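PDB 4Q1Z: putative lipoprotein, which is of unknown function but, as a two-domain member of the DUF4876 family, is probably a lipoprotein anchored at the bacterial cell surface or envelope. Local coordinates for residues Cys116-Arg119 / Val125-Arg128. Residues are numbered along the deposited sequence; the frame is centred on the assembly and turned at random.
Sequences CGSR and VYFR
A single antiparallel beta bridge, the hydrogen-bonded pair S118–Y126, closes the loop that joins strands 108-114 and 131-136, neighbours in the larger sheet of the protein. Two backbone bonds make it. S118 N donates to Y126 O over 2.8 Å, nearly straight at 163°, while Y126 N returns a more bent bond of 2.9 Å to S118 O. Just before the bridge the two segments draw closer still: G117 CA lies 3.1 Å from Y126 O and 4.1 Å from F127 CA. G117, with no side chain and a positive phi of 78°, lets the two backbones come this close.

Side chains add little across the bridge. S118 OG, turned between its own backbone N and carbonyl carbon, stands 3.9 Å from Y126 CB and meets the tyrosine ring at its edge, near the ring plane. It also hydrogen-bonds D129 OD2, just beyond the second segment. Y126 CG is anti to the backbone N (chi1 -168°), carrying the ring away from 116-119 so that its hydroxyl bonds H205. The pairing therefore rests on main-chain polarity: reciprocal amide bonds satisfy the backbone N-H and C=O of both buried residues, while the S118 hydroxyl adds a bond within the loop to D129 and the Y126 hydroxyl joins the loop to H205.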
ATOM      1  N   CYS A 116     -16.771  -5.473  -5.473  1.00 42.86           N
ATOM      2  CA  CYS A 116     -18.238  -5.525  -5.514  1.00 43.34           C
ATOM      3  C   CYS A 116     -18.825  -6.628  -6.432  1.00 50.52           C
ATOM      4  O   CYS A 116     -20.056  -6.817  -6.462  1.00 50.77           O
ATOM      5  CB  CYS A 116     -18.816  -4.155  -5.848  1.00 43.25           C
ATOM      6  SG  CYS A 116     -18.560  -3.659  -7.567  1.00 48.82           S
ATOM      7  N   GLY A 117     -17.967  -7.339  -7.150  1.00 46.10           N
ATOM      8  CA  GLY A 117     -18.457  -8.335  -8.083  1.00 46.82           C
ATOM      9  C   GLY A 117     -18.967  -7.691  -9.360  1.00 53.74           C
ATOM     10  O   GLY A 117     -18.967  -6.456  -9.498  1.00 54.71           O
ATOM     11  N   SER A 118     -19.377  -8.524 -10.320  1.00 50.84           N
ATOM     12  CA  SER A 118     -19.880  -8.064 -11.609  1.00 51.45           C
ATOM     13  C   SER A 118     -21.114  -8.873 -12.013  1.00 57.00           C
ATOM     14  O   SER A 118     -21.488  -9.804 -11.298  1.00 55.10           O
ATOM     15  CB  SER A 118     -18.783  -8.166 -12.662  1.00 53.98           C
ATOM     16  OG  SER A 118     -18.166  -9.440 -12.621  1.00 59.81           O
ATOM     17  N   ARG A 119     -21.770  -8.492 -13.132  1.00 56.56           N
ATOM     18  CA  ARG A 119     -22.967  -9.175 -13.616  1.00 58.02           C
ATOM     19  C   ARG A 119     -22.743  -9.846 -14.969  1.00 65.15           C
ATOM     20  O   ARG A 119     -22.516  -9.133 -15.955  1.00 65.78           O
ATOM     21  CB  ARG A 119     -24.145  -8.195 -13.745  1.00 58.15           C
ATOM     22  CG  ARG A 119     -24.766  -7.757 -12.431  1.00 70.35           C
ATOM     23  CD  ARG A 119     -25.546  -6.470 -12.628  1.00 80.78           C
ATOM     24  NE  ARG A 119     -26.009  -5.893 -11.365  1.00 84.96           N
ATOM     25  CZ  ARG A 119     -27.177  -6.176 -10.791  1.00 97.77           C
ATOM     26  NH1 ARG A 119     -28.015  -7.040 -11.359  1.00 84.81           N
ATOM     27  NH2 ARG A 119     -27.511  -5.608  -9.640  1.00 84.92           N
ATOM     28  N   VAL A 125     -24.931 -13.497 -10.791  1.00 50.60           N
ATOM     29  CA  VAL A 125     -23.904 -12.577 -10.313  1.00 47.83           C
ATOM     30  C   VAL A 125     -22.567 -13.314 -10.380  1.00 51.50           C
ATOM     31  O   VAL A 125     -22.550 -14.540 -10.527  1.00 53.22           O
ATOM     32  CB  VAL A 125     -24.209 -11.994  -8.886  1.00 48.95           C
ATOM     33  CG1 VAL A 125     -25.589 -11.338  -8.824  1.00 48.70           C
ATOM     34  CG2 VAL A 125     -24.031 -13.025  -7.760  1.00 47.11           C
ATOM     35  N   TYR A 126     -21.467 -12.574 -10.302  1.00 46.88           N
ATOM     36  CA  TYR A 126     -20.103 -13.095 -10.254  1.00 46.60           C
ATOM     37  C   TYR A 126     -19.357 -12.329  -9.159  1.00 50.85           C
ATOM     38  O   TYR A 126     -19.123 -11.135  -9.326  1.00 50.88           O
ATOM     39  CB  TYR A 126     -19.384 -12.980 -11.621  1.00 48.09           C
ATOM     40  CG  TYR A 126     -18.088 -13.769 -11.695  1.00 48.22           C
ATOM     41  CD1 TYR A 126     -18.099 -15.157 -11.819  1.00 49.43           C
ATOM     42  CD2 TYR A 126     -16.850 -13.128 -11.670  1.00 48.26           C
ATOM     43  CE1 TYR A 126     -16.914 -15.890 -11.888  1.00 48.00           C
ATOM     44  CE2 TYR A 126     -15.656 -13.854 -11.721  1.00 48.84           C
ATOM     45  CZ  TYR A 126     -15.694 -15.237 -11.853  1.00 55.99           C
ATOM     46  OH  TYR A 126     -14.540 -15.985 -11.952  1.00 54.24           O
ATOM     47  N   PHE A 127     -19.053 -12.980  -8.022  1.00 46.05           N
ATOM     48  CA  PHE A 127     -18.350 -12.314  -6.929  1.00 44.91           C
ATOM     49  C   PHE A 127     -16.897 -12.835  -6.803  1.00 48.45           C
ATOM     50  O   PHE A 127     -16.235 -12.544  -5.795  1.00 45.51           O
ATOM     51  CB  PHE A 127     -19.125 -12.503  -5.583  1.00 46.27           C
ATOM     52  CG  PHE A 127     -19.416 -13.940  -5.206  1.00 47.67           C
ATOM     53  CD1 PHE A 127     -18.379 -14.824  -4.901  1.00 49.38           C
ATOM     54  CD2 PHE A 127     -20.714 -14.430  -5.229  1.00 49.82           C
ATOM     55  CE1 PHE A 127     -18.641 -16.163  -4.627  1.00 49.88           C
ATOM     56  CE2 PHE A 127     -20.972 -15.778  -4.971  1.00 51.83           C
ATOM     57  CZ  PHE A 127     -19.938 -16.629  -4.664  1.00 49.53           C
ATOM     58  N   ARG A 128     -16.409 -13.636  -7.790  1.00 47.31           N
ATOM     59  CA  ARG A 128     -15.065 -14.252  -7.658  1.00 46.73           C
ATOM     60  C   ARG A 128     -13.939 -13.469  -8.352  1.00 52.62           C
ATOM     61  O   ARG A 128     -12.788 -13.907  -8.306  1.00 51.70           O
ATOM     62  CB  ARG A 128     -15.056 -15.696  -8.143  1.00 42.89           C
ATOM     63  CG  ARG A 128     -16.316 -16.450  -7.810  1.00 44.11           C
ATOM     64  CD  ARG A 128     -16.303 -17.876  -8.289  1.00 45.20           C
ATOM     65  NE  ARG A 128     -17.447 -18.595  -7.725  1.00 48.92           N
ATOM     66  CZ  ARG A 128     -17.437 -19.159  -6.525  1.00 58.65           C
ATOM     67  NH1 ARG A 128     -16.326 -19.172  -5.803  1.00 46.02           N
ATOM     68  NH2 ARG A 128     -18.528 -19.748  -6.053  1.00 45.42           N
TER